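Local coordinates for 5-formaminoimidazole-4-carboxamide-1-(beta)-D-ribofuranosyl 5'-monophosphate synthetase (Methanocaldococcus jannaschii, PDB 2R7K) that catalyses the ATP- and formate-dependent formylation of AICAR to FAICAR in purine biosynthesis, without folates, at the interface of chains A and B. Residues are numbered along the deposited sequence; one frame, centred on the assembly and turned at random. Chains: chain A/B, 5-formaminoimidazole-4-carboxamide-1-(beta)-D-ribofuranosyl 5'-monophosphate synthetase.

Contact 1: the interface of chains A and B. Residues chain A 244-245, 247; chain B 242.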
ATOM      1  N   GLN A 244     -14.590  24.544 -41.397  1.00 32.58           N
ATOM      2  CA  GLN A 244     -13.359  24.026 -41.990  1.00 35.27           C
ATOM      3  C   GLN A 244     -13.292  24.366 -43.479  1.00 37.85           C
ATOM      4  O   GLN A 244     -12.224  24.661 -44.010  1.00 38.09           O
ATOM      5  CB  GLN A 244     -13.267  22.515 -41.834  1.00 35.23           C
ATOM      6  CG  GLN A 244     -12.779  22.026 -40.485  1.00 30.26           C
ATOM      7  CD  GLN A 244     -12.587  20.533 -40.502  1.00 32.06           C
ATOM      8  OE1 GLN A 244     -11.819  20.010 -41.312  1.00 35.08           O
ATOM      9  NE2 GLN A 244     -13.305  19.829 -39.630  1.00 32.75           N
ATOM     10  N   LEU A 245     -14.439  24.297 -44.149  1.00 42.95           N
ATOM     11  CA  LEU A 245     -14.524  24.597 -45.579  1.00 49.64           C
ATOM     12  C   LEU A 245     -14.235  26.060 -45.886  1.00 42.86           C
ATOM     13  O   LEU A 245     -13.803  26.389 -46.987  1.00 56.85           O
ATOM     14  CB  LEU A 245     -15.891  24.202 -46.145  1.00 41.71           C
ATOM     15  CG  LEU A 245     -16.215  22.715 -46.007  1.00 43.95           C
ATOM     16  CD1 LEU A 245     -17.465  22.364 -46.796  1.00 46.32           C
ATOM     17  CD2 LEU A 245     -15.037  21.856 -46.442  1.00 39.55           C
ATOM     18  N   MET A 247     -11.932  27.716 -44.402  1.00 42.89           N
ATOM     19  CA  MET A 247     -10.553  27.985 -44.003  1.00 43.80           C
ATOM     20  C   MET A 247      -9.563  27.461 -45.034  1.00 43.35           C
ATOM     21  O   MET A 247      -9.840  26.498 -45.756  1.00 45.78           O
ATOM     22  CB  MET A 247     -10.245  27.350 -42.640  1.00 39.80           C
ATOM     23  CG  MET A 247     -11.215  27.713 -41.525  1.00 45.46           C
ATOM     24  SD  MET A 247     -10.973  26.683 -40.057  1.00 47.24           S
ATOM     25  CE  MET A 247      -9.360  27.246 -39.510  1.00 40.76           C
TER
ATOM     26  N   LYS B 242     -12.576  18.699 -45.877  1.00 36.08           N
ATOM     27  CA  LYS B 242     -12.288  18.808 -47.311  1.00 37.46           C
ATOM     28  C   LYS B 242     -11.929  17.460 -47.918  1.00 41.25           C
ATOM     29  O   LYS B 242     -12.366  17.128 -49.014  1.00 41.64           O
ATOM     30  CB  LYS B 242     -11.174  19.823 -47.560  1.00 49.45           C
ATOM     31  CG  LYS B 242     -11.639  21.272 -47.457  1.00 54.37           C
ATOM     32  CD  LYS B 242     -10.473  22.211 -47.209  1.00 62.73           C
ATOM     33  CE  LYS B 242     -10.946  23.635 -46.950  1.00 63.21           C
ATOM     34  NZ  LYS B 242     -11.264  24.359 -48.210  1.00 63.78           N
TER
HETATM   35  O   HOH W   1     -10.774  20.616 -44.229  1.00 37.12           O
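A:Gln244 and A:Leu245 meet B:Lys242 with helical backbones at the end of helix 241-245, while A:Met247 is extended just beyond it; B:Lys242 lies in the same helix of the other chain, also in helical conformation. The lysine reaches along chain A with its aliphatic stem and carries its amino end to a cluster of backbone carbonyls. CE is 3.3 Å from the carbonyl O of A:Met247 and 3.4 Å from the carbonyl O of A:Gln244. NZ makes a weak hydrogen bond to the carbonyl O of A:Leu245, at 3.5 Å. The chain runs nearly extended until chi4 (-81°), where it bends and turns the amino nitrogen NZ away from the line of the stem. The carbonyls would probably suit a positive charge on NZ. Lower on the stem, CG packs 3.6 Å from the CD2 branch of A:Leu245. The leucine and lysine lie alongside one another, pointing opposite ways. At the root of the lysine, a water joins its backbone N to the side-chain amide OE1 of A:Gln244. The backbone N of B:Lys242 is 3.1 Å from the water, and the bond is nearly straight (168° at H). Here the start of helix 241-245 of chain B meets the end of the same helix, and the loop after it, in chain A.

Contact 2: the interface of chains A and B. Residues chain A 222, 272, 327-328, 331-332; chain B 30, 57-58, 323.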
ATOM      1  N   LEU A 222       2.223  -7.414 -22.312  1.00 29.68           N
ATOM      2  CA  LEU A 222       1.499  -6.187 -22.631  1.00 32.35           C
ATOM      3  C   LEU A 222       1.462  -5.260 -21.417  1.00 32.20           C
ATOM      4  O   LEU A 222       0.940  -5.628 -20.351  1.00 30.80           O
ATOM      5  CB  LEU A 222       0.080  -6.502 -23.111  1.00 30.65           C
ATOM      6  CG  LEU A 222      -0.875  -5.316 -23.285  1.00 33.35           C
ATOM      7  CD1 LEU A 222      -0.402  -4.367 -24.379  1.00 28.16           C
ATOM      8  CD2 LEU A 222      -2.270  -5.840 -23.580  1.00 31.75           C
ATOM      9  N   PHE A 272      -1.453  -9.900 -28.733  1.00 36.09           N
ATOM     10  CA  PHE A 272      -0.333 -10.697 -28.239  1.00 39.60           C
ATOM     11  C   PHE A 272       0.362 -11.437 -29.379  1.00 41.36           C
ATOM     12  O   PHE A 272       1.595 -11.497 -29.432  1.00 43.11           O
ATOM     13  CB  PHE A 272      -0.799 -11.678 -27.158  1.00 35.72           C
ATOM     14  CG  PHE A 272      -0.861 -11.074 -25.772  1.00 37.81           C
ATOM     15  CD1 PHE A 272      -2.076 -10.750 -25.195  1.00 36.96           C
ATOM     16  CD2 PHE A 272       0.303 -10.829 -25.053  1.00 34.08           C
ATOM     17  CE1 PHE A 272      -2.136 -10.186 -23.914  1.00 37.04           C
ATOM     18  CE2 PHE A 272       0.253 -10.270 -23.777  1.00 32.42           C
ATOM     19  CZ  PHE A 272      -0.966  -9.955 -23.206  1.00 31.56           C
ATOM     20  N   PRO A 327      -4.374   0.133 -16.692  1.00 28.68           N
ATOM     21  CA  PRO A 327      -5.270  -1.029 -16.587  1.00 25.16           C
ATOM     22  C   PRO A 327      -4.621  -2.383 -16.886  1.00 30.05           C
ATOM     23  O   PRO A 327      -4.964  -3.377 -16.247  1.00 29.80           O
ATOM     24  CB  PRO A 327      -6.384  -0.718 -17.613  1.00 26.48           C
ATOM     25  CG  PRO A 327      -6.390   0.771 -17.717  1.00 30.98           C
ATOM     26  CD  PRO A 327      -4.944   1.202 -17.538  1.00 28.24           C
ATOM     27  N   TYR A 328      -3.708  -2.427 -17.852  1.00 26.90           N
ATOM     28  CA  TYR A 328      -3.000  -3.666 -18.184  1.00 28.73           C
ATOM     29  C   TYR A 328      -1.818  -3.964 -17.248  1.00 30.24           C
ATOM     30  O   TYR A 328      -1.656  -5.099 -16.794  1.00 29.98           O
ATOM     31  CB  TYR A 328      -2.535  -3.641 -19.652  1.00 30.56           C
ATOM     32  CG  TYR A 328      -3.696  -3.586 -20.622  1.00 30.97           C
ATOM     33  CD1 TYR A 328      -4.566  -4.662 -20.746  1.00 26.54           C
ATOM     34  CD2 TYR A 328      -3.935  -2.451 -21.398  1.00 34.58           C
ATOM     35  CE1 TYR A 328      -5.650  -4.619 -21.619  1.00 31.94           C
ATOM     36  CE2 TYR A 328      -5.019  -2.397 -22.277  1.00 31.72           C
ATOM     37  CZ  TYR A 328      -5.864  -3.481 -22.385  1.00 31.53           C
ATOM     38  OH  TYR A 328      -6.932  -3.437 -23.250  1.00 37.13           O
ATOM     39  N   LEU A 331      -2.576  -5.631 -13.837  1.00 26.73           N
ATOM     40  CA  LEU A 331      -3.061  -7.005 -13.690  1.00 32.55           C
ATOM     41  C   LEU A 331      -2.016  -7.977 -13.153  1.00 33.97           C
ATOM     42  O   LEU A 331      -2.364  -8.925 -12.456  1.00 34.70           O
ATOM     43  CB  LEU A 331      -3.651  -7.537 -15.002  1.00 26.41           C
ATOM     44  CG  LEU A 331      -4.840  -6.770 -15.571  1.00 30.04           C
ATOM     45  CD1 LEU A 331      -5.123  -7.221 -16.987  1.00 29.26           C
ATOM     46  CD2 LEU A 331      -6.073  -6.947 -14.686  1.00 24.35           C
ATOM     47  N   TYR A 332      -0.747  -7.746 -13.486  1.00 31.38           N
ATOM     48  CA  TYR A 332       0.328  -8.649 -13.083  1.00 32.86           C
ATOM     49  C   TYR A 332       0.420  -8.859 -11.567  1.00 37.44           C
ATOM     50  O   TYR A 332       0.437  -9.996 -11.095  1.00 36.59           O
ATOM     51  CB  TYR A 332       1.679  -8.181 -13.645  1.00 37.02           C
ATOM     52  CG  TYR A 332       1.708  -8.176 -15.163  1.00 42.31           C
ATOM     53  CD1 TYR A 332       1.729  -9.369 -15.880  1.00 36.05           C
ATOM     54  CD2 TYR A 332       1.679  -6.979 -15.877  1.00 43.27           C
ATOM     55  CE1 TYR A 332       1.743  -9.371 -17.266  1.00 44.17           C
ATOM     56  CE2 TYR A 332       1.688  -6.966 -17.266  1.00 37.59           C
ATOM     57  CZ  TYR A 332       1.723  -8.165 -17.954  1.00 44.22           C
ATOM     58  OH  TYR A 332       1.731  -8.164 -19.329  1.00 43.37           O
TER
ATOM     59  N   LEU B  30     -10.723 -10.168 -17.679  1.00 38.38           N
ATOM     60  CA  LEU B  30      -9.437  -9.839 -17.059  1.00 31.94           C
ATOM     61  C   LEU B  30      -9.574  -9.256 -15.662  1.00 31.58           C
ATOM     62  O   LEU B  30      -8.857  -9.673 -14.762  1.00 32.85           O
ATOM     63  CB  LEU B  30      -8.599  -8.920 -17.938  1.00 28.73           C
ATOM     64  CG  LEU B  30      -7.947  -9.603 -19.133  1.00 30.78           C
ATOM     65  CD1 LEU B  30      -7.184  -8.586 -19.960  1.00 26.76           C
ATOM     66  CD2 LEU B  30      -7.035 -10.727 -18.672  1.00 30.76           C
ATOM     67  N   ARG B  57      -0.664 -14.917 -19.540  1.00 38.88           N
ATOM     68  CA  ARG B  57       0.421 -13.974 -19.329  1.00 38.95           C
ATOM     69  C   ARG B  57       0.072 -12.939 -18.264  1.00 31.47           C
ATOM     70  O   ARG B  57       0.957 -12.396 -17.616  1.00 34.78           O
ATOM     71  CB  ARG B  57       0.840 -13.304 -20.640  1.00 38.60           C
ATOM     72  CG  ARG B  57       1.151 -14.297 -21.749  1.00 39.83           C
ATOM     73  CD  ARG B  57       2.465 -13.987 -22.446  1.00 43.38           C
ATOM     74  NE  ARG B  57       2.707 -14.932 -23.531  1.00 46.57           N
ATOM     75  CZ  ARG B  57       2.994 -14.594 -24.786  1.00 50.05           C
ATOM     76  NH1 ARG B  57       3.122 -13.321 -25.131  1.00 39.08           N
ATOM     77  NH2 ARG B  57       3.176 -15.541 -25.696  1.00 44.07           N
ATOM     78  N   PHE B  58      -1.213 -12.668 -18.086  1.00 29.57           N
ATOM     79  CA  PHE B  58      -1.634 -11.741 -17.038  1.00 36.63           C
ATOM     80  C   PHE B  58      -1.847 -12.489 -15.715  1.00 38.57           C
ATOM     81  O   PHE B  58      -2.034 -11.870 -14.673  1.00 35.28           O
ATOM     82  CB  PHE B  58      -2.903 -10.982 -17.440  1.00 33.55           C
ATOM     83  CG  PHE B  58      -2.657  -9.809 -18.363  1.00 32.13           C
ATOM     84  CD1 PHE B  58      -1.749  -8.819 -18.027  1.00 30.94           C
ATOM     85  CD2 PHE B  58      -3.366  -9.682 -19.549  1.00 35.69           C
ATOM     86  CE1 PHE B  58      -1.535  -7.729 -18.864  1.00 32.22           C
ATOM     87  CE2 PHE B  58      -3.159  -8.595 -20.392  1.00 27.82           C
ATOM     88  CZ  PHE B  58      -2.243  -7.620 -20.051  1.00 29.46           C
ATOM     89  N   MET B 323      -9.571  -0.955 -14.993  1.00 24.86           N
ATOM     90  CA  MET B 323      -9.182  -2.218 -14.371  1.00 30.07           C
ATOM     91  C   MET B 323      -8.219  -1.985 -13.202  1.00 35.49           C
ATOM     92  O   MET B 323      -8.072  -2.838 -12.325  1.00 31.02           O
ATOM     93  CB  MET B 323      -8.541  -3.153 -15.396  1.00 30.77           C
ATOM     94  CG  MET B 323      -9.493  -3.607 -16.489  1.00 29.20           C
ATOM     95  SD  MET B 323      -8.922  -5.055 -17.381  1.00 29.41           S
ATOM     96  CE  MET B 323      -7.500  -4.425 -18.274  1.00 22.25           C
TER
HETATM   97  O   HOH W   2      -1.906 -11.570 -11.910  1.00 31.80           O
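B:Phe58 pushes its ring between A:Leu331, A:Tyr332, A:Tyr328, A:Phe272 and A:Leu222 of the other chain. Ring contacts dominate. The CD1 methyl of A:Leu331 sits over the centre of one face of B:Phe58, 3.8 Å from the centroid, in a CH-pi contact. The CD1 edge of the phenylalanine stands 3.5 Å above one face of A:Tyr332, towards the rim. CE2 meets the edge of A:Phe272, in the plane of that ring, 3.8 Å from its CZ. The chi1 of B:Phe58 (-80°) sets CG opposite the carbonyl carbon and points the ring into chain A.

Aliphatic packing extends the patch. The B:Met323 chain bends at chi3 (-68°) and brings its CE methyl 3.8 Å from CE1 of A:Tyr328. The same methyl touches A:Pro327 and A:Leu331. B:Leu30 meets A:Leu331 at about a right angle, CD1 to CD1.

Polar bonds accompany the packing. The A:Tyr332 hydroxyl OH donates to the carbonyl O of A:Leu222 at 2.8 Å, from above the carbonyl plane. This bond probably helps fix the tyrosine ring against B:Phe58. A water joins the backbone O of B:Phe58, at 2.8 Å, to the backbone O atoms of A:Leu331 and A:Tyr332.

The patch is a mainly apolar part of the subunit interface. It helps hold together neighbouring subunits of the hexamer.

Contact 3: the interface of chains A and B. Residues chain A 152, 170, 203; chain B 246-247.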
ATOM      1  N   THR A 152      -7.873   6.810 -51.052  1.00 47.38           N
ATOM      2  CA  THR A 152      -7.343   7.839 -50.181  1.00 44.88           C
ATOM      3  C   THR A 152      -6.002   7.362 -49.633  1.00 42.82           C
ATOM      4  O   THR A 152      -5.851   6.207 -49.221  1.00 38.49           O
ATOM      5  CB  THR A 152      -8.329   8.228 -49.056  1.00 48.09           C
ATOM      6  OG1 THR A 152      -9.552   8.695 -49.640  1.00 50.83           O
ATOM      7  CG2 THR A 152      -7.754   9.342 -48.198  1.00 39.47           C
ATOM      8  N   SER A 170      -6.754  11.842 -52.581  1.00 41.87           N
ATOM      9  CA  SER A 170      -7.613  10.783 -53.116  1.00 44.88           C
ATOM     10  C   SER A 170      -7.456  10.566 -54.630  1.00 45.69           C
ATOM     11  O   SER A 170      -8.144   9.722 -55.213  1.00 43.64           O
ATOM     12  CB  SER A 170      -9.081  11.031 -52.756  1.00 52.81           C
ATOM     13  OG  SER A 170      -9.317  10.810 -51.372  1.00 58.21           O
ATOM     14  N   VAL A 203      -8.464   3.997 -42.113  1.00 28.02           N
ATOM     15  CA  VAL A 203      -9.495   4.677 -41.353  1.00 36.92           C
ATOM     16  C   VAL A 203      -9.917   3.801 -40.177  1.00 34.96           C
ATOM     17  O   VAL A 203     -10.540   2.756 -40.351  1.00 42.01           O
ATOM     18  CB  VAL A 203     -10.705   5.050 -42.232  1.00 40.77           C
ATOM     19  CG1 VAL A 203     -11.665   5.941 -41.458  1.00 33.87           C
ATOM     20  CG2 VAL A 203     -10.229   5.748 -43.506  1.00 38.51           C
TER
ATOM     21  N   GLU B 246     -14.170  14.362 -50.447  1.00 46.10           N
ATOM     22  CA  GLU B 246     -13.602  13.712 -51.620  1.00 44.04           C
ATOM     23  C   GLU B 246     -13.653  12.195 -51.545  1.00 48.18           C
ATOM     24  O   GLU B 246     -13.212  11.515 -52.468  1.00 48.94           O
ATOM     25  CB  GLU B 246     -12.160  14.147 -51.824  1.00 49.40           C
ATOM     26  CG  GLU B 246     -12.023  15.515 -52.440  1.00 61.10           C
ATOM     27  CD  GLU B 246     -10.586  15.959 -52.498  1.00 67.25           C
ATOM     28  OE1 GLU B 246      -9.952  16.050 -51.425  1.00 72.17           O
ATOM     29  OE2 GLU B 246     -10.092  16.215 -53.617  1.00 72.10           O
ATOM     30  N   MET B 247     -14.180  11.659 -50.448  1.00 42.89           N
ATOM     31  CA  MET B 247     -14.182  10.212 -50.253  1.00 43.80           C
ATOM     32  C   MET B 247     -15.586   9.635 -50.377  1.00 43.35           C
ATOM     33  O   MET B 247     -16.583  10.316 -50.112  1.00 45.78           O
ATOM     34  CB  MET B 247     -13.607   9.846 -48.878  1.00 39.80           C
ATOM     35  CG  MET B 247     -12.237  10.434 -48.575  1.00 45.46           C
ATOM     36  SD  MET B 247     -11.782  10.225 -46.836  1.00 47.24           S
ATOM     37  CE  MET B 247     -11.584   8.443 -46.749  1.00 40.76           C
TER
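B:Met247 lies across A:Thr152 at about a right angle, in a contact between two subunits of an ATP-grasp ligase, the PurP enzyme. The apolar part of the contact is the methionine chain. Its CE methyl lies 4.0 Å from CB of A:Thr152, and CG2 of the threonine is only slightly farther from that methyl. A:Val203 stands at the margin, its CG2 4.4 Å from the same CE. The chain runs out from the backbone with chi2 extended, then bends at chi3 (68°), which brings the methyl back over the threonine.

Contacts between carbon and oxygen make up the closer layer. The threonine hydroxyl OG1 is 3.4 Å from CG of B:Met247 and 3.5 Å from its CE. The methionine thus spans the hydroxyl with both ends of its thioether, while SD lies a little farther away. With an alanine here, CG, SD and CE would be gone, and the A:Thr152 hydroxyl and methyl would probably lose this apolar cover from chain B.

Within chain A, a hydrogen bond joins OG1 of A:Thr152 and OG of A:Ser170, 2.7 Å apart; the donor cannot be told from the structure. It couples the two hydroxyl residues, and is likely to limit the turning of both groups beneath the methionine. The A:Ser170 hydroxyl OG also lies near the backbone O of B:Glu246, without bonding to it.

Contacts 1 and 3 are neighbours, with C-alpha centres about 15 Å apart. Contact 2 lies about 42 Å from contact 1 and about 36 Å from contact 3, so the same pair of subunits is joined at well-separated places. Residue 247 serves in both nearby contacts: chain A gives its backbone carbonyl to contact 1, and chain B its side chain to contact 3. Helix 241-245 supplies both chains in contact 1, and contact 3 uses the segment just after it. Contact 2 draws on other elements, including helices 53-57 and 329-333. Together they probably help to hold two subunits of the homohexamer in place at distant points.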